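Local coordinates for beta-porphyranase (Bacteroides plebeius, PDB 4AWD), which cleaves the sulfated seaweed polysaccharide porphyran at the beta-1,4 linkages between beta-D-galactose and alpha-L-galactose-6-sulfate, releasing mostly a disaccharide, at residues 49-52 and 53-56; 62-65 and 66-69; 255-259 and 260-264. One frame throughout, in Å; residues are numbered along the deposited sequence.

Interaction 1: residues 49-52 and 53-56; sequences VVNE and DYTD
N51 and Y54 are the ends of a type I turn whose corner is E52-D53, and its closing bond, from Y54 N to N51 O, is weak at 3.3 Å although nearly straight (165°). A second weak bond runs one residue on, from T55 N to E52 O. The firm link is made by a side chain: T55 OG1 gives its proton to N51 O at 2.7 Å, approaching from above the carbonyl plane. The same hydroxyl accepts from A316 N, so a threonine, able to give and take at once, suits this buried spot. N51 turns its amide over the corner, CG anti to the backbone N (chi1 -163°), and OD1 accepts a long, weak bond of 3.4 Å from D53 N, making an Asx turn. The amide also runs alongside the Y54 ring, the two planes steeply inclined, with ND2 at the ring's edge 3.9 Å from Y54 CD2. D53 CB lies over one face of that ring, toward its rim, and the D53 carboxylate makes a salt bridge with K128. V50 crosses T55 at about a right angle, with CG1 3.9 Å from T55 OG1. E52 holds its extended chain outward from the bend, as suits a charged residue. With the weak Asx turn overlapping the type I turn, the chain leaves strand 46-50, which pairs with strand 308-321 in the beta-jelly roll of GH16 enzymes.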
loop_
_atom_site.group_PDB
_atom_site.type_symbol
_atom_site.label_atom_id
_atom_site.label_comp_id
_atom_site.label_asym_id
_atom_site.label_seq_id
_atom_site.Cartn_x
_atom_site.Cartn_y
_atom_site.Cartn_z
ATOM N N VAL A 49 -12.470 -17.481 2.652
ATOM C CA VAL A 49 -11.981 -18.289 1.552
ATOM C C VAL A 49 -10.799 -17.565 0.876
ATOM O O VAL A 49 -10.848 -16.344 0.651
ATOM C CB VAL A 49 -13.152 -18.585 0.586
ATOM C CG1 VAL A 49 -12.783 -18.347 -0.867
ATOM C CG2 VAL A 49 -13.721 -20.015 0.826
ATOM N N VAL A 50 -9.729 -18.303 0.577
ATOM C CA VAL A 50 -8.553 -17.696 -0.011
ATOM C C VAL A 50 -8.928 -17.030 -1.342
ATOM O O VAL A 50 -9.614 -17.623 -2.170
ATOM C CB VAL A 50 -7.425 -18.720 -0.235
ATOM C CG1 VAL A 50 -6.256 -18.075 -0.971
ATOM C CG2 VAL A 50 -6.952 -19.285 1.068
ATOM N N ASN A 51 -8.501 -15.783 -1.530
ATOM C CA ASN A 51 -8.568 -15.177 -2.858
ATOM C C ASN A 51 -7.207 -15.356 -3.523
ATOM O O ASN A 51 -6.257 -14.643 -3.203
ATOM C CB ASN A 51 -8.965 -13.700 -2.781
ATOM C CG ASN A 51 -9.433 -13.144 -4.124
ATOM O OD1 ASN A 51 -9.004 -13.588 -5.189
ATOM N ND2 ASN A 51 -10.325 -12.162 -4.069
ATOM N N GLU A 52 -7.113 -16.322 -4.433
ATOM C CA GLU A 52 -5.817 -16.725 -4.989
ATOM C C GLU A 52 -5.151 -15.614 -5.774
ATOM O O GLU A 52 -3.924 -15.534 -5.840
ATOM C CB GLU A 52 -5.961 -17.959 -5.864
ATOM C CG GLU A 52 -6.416 -19.172 -5.084
ATOM C CD GLU A 52 -6.627 -20.407 -5.941
ATOM O OE1 GLU A 52 -6.205 -20.412 -7.122
ATOM O OE2 GLU A 52 -7.207 -21.383 -5.415
ATOM N N ASP A 53 -5.979 -14.743 -6.335
ATOM C CA ASP A 53 -5.538 -13.711 -7.244
ATOM C C ASP A 53 -4.639 -12.665 -6.591
ATOM O O ASP A 53 -3.867 -12.014 -7.273
ATOM C CB ASP A 53 -6.765 -13.069 -7.899
ATOM C CG ASP A 53 -7.456 -14.009 -8.904
ATOM O OD1 ASP A 53 -6.906 -15.096 -9.207
ATOM O OD2 ASP A 53 -8.545 -13.658 -9.388
ATOM N N TYR A 54 -4.722 -12.518 -5.273
ATOM C CA TYR A 54 -3.935 -11.497 -4.568
ATOM C C TYR A 54 -3.177 -12.120 -3.397
ATOM O O TYR A 54 -2.863 -11.468 -2.411
ATOM C CB TYR A 54 -4.846 -10.335 -4.137
ATOM C CG TYR A 54 -5.779 -9.947 -5.255
ATOM C CD1 TYR A 54 -5.322 -9.192 -6.340
ATOM C CD2 TYR A 54 -7.107 -10.397 -5.271
ATOM C CE1 TYR A 54 -6.171 -8.865 -7.405
ATOM C CE2 TYR A 54 -7.960 -10.079 -6.327
ATOM C CZ TYR A 54 -7.489 -9.314 -7.386
ATOM O OH TYR A 54 -8.344 -9.000 -8.422
ATOM N N THR A 55 -2.876 -13.406 -3.545
ATOM C CA THR A 55 -2.267 -14.171 -2.484
ATOM C C THR A 55 -0.989 -14.755 -3.027
ATOM O O THR A 55 -0.978 -15.330 -4.134
ATOM C CB THR A 55 -3.229 -15.284 -1.977
ATOM O OG1 THR A 55 -4.317 -14.687 -1.260
ATOM C CG2 THR A 55 -2.516 -16.237 -1.063
ATOM N N ASP A 56 0.081 -14.601 -2.249
ATOM C CA ASP A 56 1.394 -15.099 -2.624
ATOM C C ASP A 56 2.336 -15.213 -1.436
ATOM O O ASP A 56 2.556 -14.237 -0.689
ATOM C CB ASP A 56 2.048 -14.202 -3.684
ATOM C CG ASP A 56 3.045 -14.961 -4.558
ATOM O OD1 ASP A 56 3.763 -15.863 -4.051
ATOM O OD2 ASP A 56 3.112 -14.641 -5.762
#

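Interaction 2: residues 62-65 and 66-69; sequences RLNA and AKWH
N64 organises this bend with both of its carbonyl groups. Its main-chain O accepts K67 N from above the carbonyl plane and W68 N nearly in line with the C=O bond, each at 3.0 Å, so a single oxygen ties down two successive amides. Its side chain, swung with CG anti to the backbone N (chi1 -177°), brings OD1 to A66 N at 3.1 Å and makes an Asx turn over the corner; asparagine is short enough to reach back to its own chain. A66 has merely a methyl to place: CB sits 3.4 Å from N64 OD1, where a small group fits on an exposed corner. L63 crosses W68 at roughly a right angle, setting CD1 3.7 Å from W68 CD1 and CG and CD2 against W68 CB, while K67 CG lies over one face of the indole, toward its rim. The indole N-H is spent on D56 OD2. K67 NZ is held chiefly by T55 O, and a water that accepts from K67 NZ at 2.7 Å accepts from N64 ND2 as well. A second water donates to A65 O and W68 O, spanning the mouth of the bend. The chemistry divides: carbonyls, amides and water fix the exposed corner, whereas leucine and tryptophan pack together on the apolar side, and the buried lysine ammonium keeps several oxygen partners, which would probably favour its charged form.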
loop_
_atom_site.group_PDB
_atom_site.type_symbol
_atom_site.label_atom_id
_atom_site.label_comp_id
_atom_site.label_asym_id
_atom_site.label_seq_id
_atom_site.Cartn_x
_atom_site.Cartn_y
_atom_site.Cartn_z
ATOM N N ARG A 62 11.237 -17.125 -8.255
ATOM C CA ARG A 62 11.002 -15.834 -8.920
ATOM C C ARG A 62 9.607 -15.278 -8.620
ATOM O O ARG A 62 8.720 -15.991 -8.138
ATOM C CB ARG A 62 11.176 -15.951 -10.443
ATOM C CG ARG A 62 10.131 -16.841 -11.102
ATOM C CD ARG A 62 10.244 -16.895 -12.636
ATOM N NE ARG A 62 11.347 -17.736 -13.114
ATOM C CZ ARG A 62 11.383 -19.072 -13.057
ATOM N NH1 ARG A 62 10.381 -19.767 -12.513
ATOM N NH2 ARG A 62 12.444 -19.722 -13.531
ATOM N N LEU A 63 9.428 -13.995 -8.913
ATOM C CA LEU A 63 8.114 -13.380 -8.866
ATOM C C LEU A 63 7.221 -14.035 -9.921
ATOM O O LEU A 63 7.650 -14.296 -11.058
ATOM C CB LEU A 63 8.210 -11.853 -9.071
ATOM C CG LEU A 63 6.918 -11.023 -8.973
ATOM C CD1 LEU A 63 6.502 -10.788 -7.556
ATOM C CD2 LEU A 63 7.074 -9.689 -9.689
ATOM N N ASN A 64 5.991 -14.335 -9.526
ATOM C CA ASN A 64 5.039 -14.958 -10.418
ATOM C C ASN A 64 4.479 -13.910 -11.361
ATOM O O ASN A 64 3.609 -13.119 -10.988
ATOM C CB ASN A 64 3.938 -15.622 -9.607
ATOM C CG ASN A 64 2.931 -16.369 -10.465
ATOM O OD1 ASN A 64 2.986 -16.350 -11.701
ATOM N ND2 ASN A 64 1.995 -17.037 -9.800
ATOM N N ALA A 65 4.996 -13.908 -12.581
ATOM C CA ALA A 65 4.662 -12.896 -13.565
ATOM C C ALA A 65 3.224 -13.023 -14.068
ATOM O O ALA A 65 2.697 -12.099 -14.677
ATOM C CB ALA A 65 5.683 -12.917 -14.737
ATOM N N ALA A 66 2.573 -14.150 -13.801
ATOM C CA ALA A 66 1.139 -14.255 -14.118
ATOM C C ALA A 66 0.280 -13.410 -13.167
ATOM O O ALA A 66 -0.745 -12.870 -13.574
ATOM C CB ALA A 66 0.666 -15.713 -14.118
ATOM N N LYS A 67 0.723 -13.293 -11.915
ATOM C CA LYS A 67 -0.034 -12.631 -10.844
ATOM C C LYS A 67 0.397 -11.179 -10.544
ATOM O O LYS A 67 -0.407 -10.384 -10.038
ATOM C CB LYS A 67 0.093 -13.449 -9.550
ATOM C CG LYS A 67 -0.954 -13.128 -8.482
ATOM C CD LYS A 67 -0.853 -14.100 -7.303
ATOM C CE LYS A 67 -1.323 -15.519 -7.656
ATOM N NZ LYS A 67 -1.112 -16.435 -6.474
ATOM N N TRP A 68 1.660 -10.854 -10.823
ATOM C CA TRP A 68 2.236 -9.564 -10.411
ATOM C C TRP A 68 2.936 -8.822 -11.535
ATOM O O TRP A 68 3.591 -9.431 -12.368
ATOM C CB TRP A 68 3.242 -9.743 -9.256
ATOM C CG TRP A 68 2.712 -10.498 -8.113
ATOM C CD1 TRP A 68 2.993 -11.788 -7.796
ATOM C CD2 TRP A 68 1.793 -10.031 -7.112
ATOM N NE1 TRP A 68 2.320 -12.153 -6.656
ATOM C CE2 TRP A 68 1.565 -11.097 -6.224
ATOM C CE3 TRP A 68 1.144 -8.813 -6.881
ATOM C CZ2 TRP A 68 0.709 -10.991 -5.124
ATOM C CZ3 TRP A 68 0.301 -8.705 -5.781
ATOM C CH2 TRP A 68 0.094 -9.790 -4.920
ATOM N N HIS A 69 2.808 -7.504 -11.535
ATOM C CA HIS A 69 3.693 -6.642 -12.321
ATOM C C HIS A 69 4.862 -6.220 -11.435
ATOM O O HIS A 69 4.641 -5.538 -10.421
ATOM C CB HIS A 69 2.964 -5.384 -12.780
ATOM C CG HIS A 69 1.851 -5.635 -13.751
ATOM N ND1 HIS A 69 2.070 -6.064 -15.043
ATOM C CD2 HIS A 69 0.515 -5.449 -13.638
ATOM C CE1 HIS A 69 0.915 -6.153 -15.677
ATOM N NE2 HIS A 69 -0.044 -5.791 -14.845
HETATM O O HOH W 1 1.513 -16.661 -6.864
HETATM O O HOH W 2 3.530 -9.625 -15.306
#

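Interaction 3: residues 255-259 and 260-264; sequences FYYDG and KYMYT
Y257 and K260 face each other at the end of a hairpin, joined by K260 N to Y257 O at 2.9 Å and by Y257 N to K260 O. The lysine chain bends back so that NZ also reaches Y257 O at 3.3 Å, the two donors coming from opposite faces of the carbonyl plane. One pair further in, Y256 and Y261 meet edge-to-face, the rim of Y261 toward the face of Y256 with planes 82° apart, and Y261 CB lies 3.7 Å from Y256 CE2. Between Y257 and K260 the chain makes a type I' turn, the standard closure of a two-residue beta hairpin. Both D258 and G259 have positive phi, which glycine accepts easily and aspartate, like asparagine, tolerates better than most residues with a side chain. Beyond the tyrosine pair comes a classic beta bulge, M262 and Y263 lying opposite F255: M262 N donates to F255 O at 2.7 Å, and F255 N to Y263 O at 3.0 Å. The bulge aims M262 at the partner strand, where it folds CG to 3.6 Å from Y257 CB. Y263 takes the crowded position between its backbone N and carbonyl carbon (chi1 54°), bringing CE1 to 3.7 Å from F255 CD2. Further out, hydroxyls anchor the rings: Y257 OH to D234 OD2, Y263 OH to M203 O, and Y261 OH to D227 O while accepting from T264 OG1. D258 OD1 accepts from T242 N and OD2 bonds H241 ND1. The Y263 side chain lies about 9 Å from that of E181, the proton donor by similarity.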
loop_
_atom_site.group_PDB
_atom_site.type_symbol
_atom_site.label_atom_id
_atom_site.label_comp_id
_atom_site.label_asym_id
_atom_site.label_seq_id
_atom_site.Cartn_x
_atom_site.Cartn_y
_atom_site.Cartn_z
ATOM N N PHE A 255 -8.669 -2.142 10.554
ATOM C CA PHE A 255 -7.239 -2.453 10.467
ATOM C C PHE A 255 -6.681 -3.310 11.598
ATOM O O PHE A 255 -7.068 -3.165 12.762
ATOM C CB PHE A 255 -6.427 -1.169 10.280
ATOM C CG PHE A 255 -6.836 -0.391 9.072
ATOM C CD1 PHE A 255 -6.319 -0.711 7.829
ATOM C CD2 PHE A 255 -7.785 0.632 9.174
ATOM C CE1 PHE A 255 -6.719 -0.012 6.686
ATOM C CE2 PHE A 255 -8.186 1.342 8.043
ATOM C CZ PHE A 255 -7.646 1.021 6.790
ATOM N N TYR A 256 -5.772 -4.211 11.236
ATOM C CA TYR A 256 -5.213 -5.183 12.173
ATOM C C TYR A 256 -3.693 -5.162 12.163
ATOM O O TYR A 256 -3.059 -5.162 11.110
ATOM C CB TYR A 256 -5.736 -6.588 11.871
ATOM C CG TYR A 256 -7.231 -6.714 12.077
ATOM C CD1 TYR A 256 -8.137 -6.184 11.145
ATOM C CD2 TYR A 256 -7.746 -7.351 13.215
ATOM C CE1 TYR A 256 -9.502 -6.277 11.338
ATOM C CE2 TYR A 256 -9.125 -7.451 13.417
ATOM C CZ TYR A 256 -9.993 -6.915 12.472
ATOM O OH TYR A 256 -11.351 -7.010 12.665
ATOM N N TYR A 257 -3.127 -5.113 13.356
ATOM C CA TYR A 257 -1.702 -5.208 13.530
ATOM C C TYR A 257 -1.449 -6.472 14.313
ATOM O O TYR A 257 -2.042 -6.651 15.358
ATOM C CB TYR A 257 -1.183 -3.998 14.312
ATOM C CG TYR A 257 0.290 -4.058 14.624
ATOM C CD1 TYR A 257 1.234 -4.103 13.593
ATOM C CD2 TYR A 257 0.744 -4.071 15.941
ATOM C CE1 TYR A 257 2.575 -4.150 13.859
ATOM C CE2 TYR A 257 2.106 -4.124 16.223
ATOM C CZ TYR A 257 3.016 -4.154 15.178
ATOM O OH TYR A 257 4.373 -4.192 15.429
ATOM N N ASP A 258 -0.580 -7.341 13.808
ATOM C CA ASP A 258 -0.300 -8.640 14.433
ATOM C C ASP A 258 -1.576 -9.412 14.880
ATOM O O ASP A 258 -1.609 -10.059 15.927
ATOM C CB ASP A 258 0.736 -8.483 15.560
ATOM C CG ASP A 258 2.163 -8.259 15.038
ATOM O OD1 ASP A 258 2.433 -8.512 13.834
ATOM O OD2 ASP A 258 3.031 -7.843 15.843
ATOM N N GLY A 259 -2.619 -9.332 14.055
ATOM C CA GLY A 259 -3.878 -10.037 14.285
ATOM C C GLY A 259 -4.836 -9.377 15.271
ATOM O O GLY A 259 -5.887 -9.934 15.573
ATOM N N LYS A 260 -4.497 -8.194 15.768
ATOM C CA LYS A 260 -5.345 -7.528 16.741
ATOM C C LYS A 260 -5.995 -6.305 16.127
ATOM O O LYS A 260 -5.323 -5.491 15.500
ATOM C CB LYS A 260 -4.528 -7.111 17.987
ATOM C CG LYS A 260 -3.958 -8.279 18.827
ATOM C CD LYS A 260 -2.887 -7.786 19.824
ATOM C CE LYS A 260 -1.458 -7.765 19.210
ATOM N NZ LYS A 260 -1.082 -6.488 18.506
ATOM N N TYR A 261 -7.300 -6.158 16.330
ATOM C CA TYR A 261 -8.013 -4.973 15.851
ATOM C C TYR A 261 -7.370 -3.681 16.365
ATOM O O TYR A 261 -7.102 -3.550 17.557
ATOM C CB TYR A 261 -9.475 -5.038 16.257
ATOM C CG TYR A 261 -10.265 -3.767 15.986
ATOM C CD1 TYR A 261 -10.265 -2.725 16.907
ATOM C CD2 TYR A 261 -11.034 -3.623 14.826
ATOM C CE1 TYR A 261 -10.997 -1.579 16.689
ATOM C CE2 TYR A 261 -11.761 -2.476 14.596
ATOM C CZ TYR A 261 -11.742 -1.457 15.537
ATOM O OH TYR A 261 -12.448 -0.302 15.337
ATOM N N MET A 262 -7.139 -2.734 15.462
ATOM C CA MET A 262 -6.550 -1.446 15.827
ATOM C C MET A 262 -7.559 -0.293 15.823
ATOM O O MET A 262 -7.693 0.401 16.823
ATOM C CB MET A 262 -5.342 -1.135 14.950
ATOM C CG MET A 262 -4.259 -2.202 15.055
ATOM S SD MET A 262 -3.405 -2.128 16.643
ATOM C CE MET A 262 -2.218 -0.813 16.331
ATOM N N TYR A 263 -8.273 -0.113 14.711
ATOM C CA TYR A 263 -9.305 0.909 14.579
ATOM C C TYR A 263 -10.014 0.780 13.231
ATOM O O TYR A 263 -9.609 0.002 12.364
ATOM C CB TYR A 263 -8.728 2.333 14.741
ATOM C CG TYR A 263 -7.575 2.617 13.806
ATOM C CD1 TYR A 263 -7.808 2.997 12.480
ATOM C CD2 TYR A 263 -6.248 2.494 14.236
ATOM C CE1 TYR A 263 -6.752 3.249 11.602
ATOM C CE2 TYR A 263 -5.191 2.744 13.367
ATOM C CZ TYR A 263 -5.457 3.118 12.048
ATOM O OH TYR A 263 -4.425 3.361 11.182
ATOM N N THR A 264 -11.071 1.569 13.073
ATOM C CA THR A 264 -11.886 1.612 11.872
ATOM C C THR A 264 -11.718 2.945 11.155
ATOM O O THR A 264 -11.493 3.988 11.792
ATOM C CB THR A 264 -13.360 1.461 12.252
ATOM O OG1 THR A 264 -13.546 0.207 12.923
ATOM C CG2 THR A 264 -14.254 1.500 11.036
#

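Overall arrangement
From the N terminus, interaction 1 comes first, closing the bend where strand 46-50 gives way to a loop. Interaction 2 closes the end of that loop as it enters strand 68-69, which pairs with strand 117-126. The two bends touch, since the lysine and the tryptophan of 66-69 reach back to bond with 53-56, so both ends of the loop are tied together. Interaction 3 closes the hairpin of strands 252-257 and 260-265; the first pairs with strand 241-249, the second with strand 225-226. Its centre lies about 20 Å from that of interaction 1 and about 28 Å from that of interaction 2, without touching either. All three follow in series; none nests or crosses.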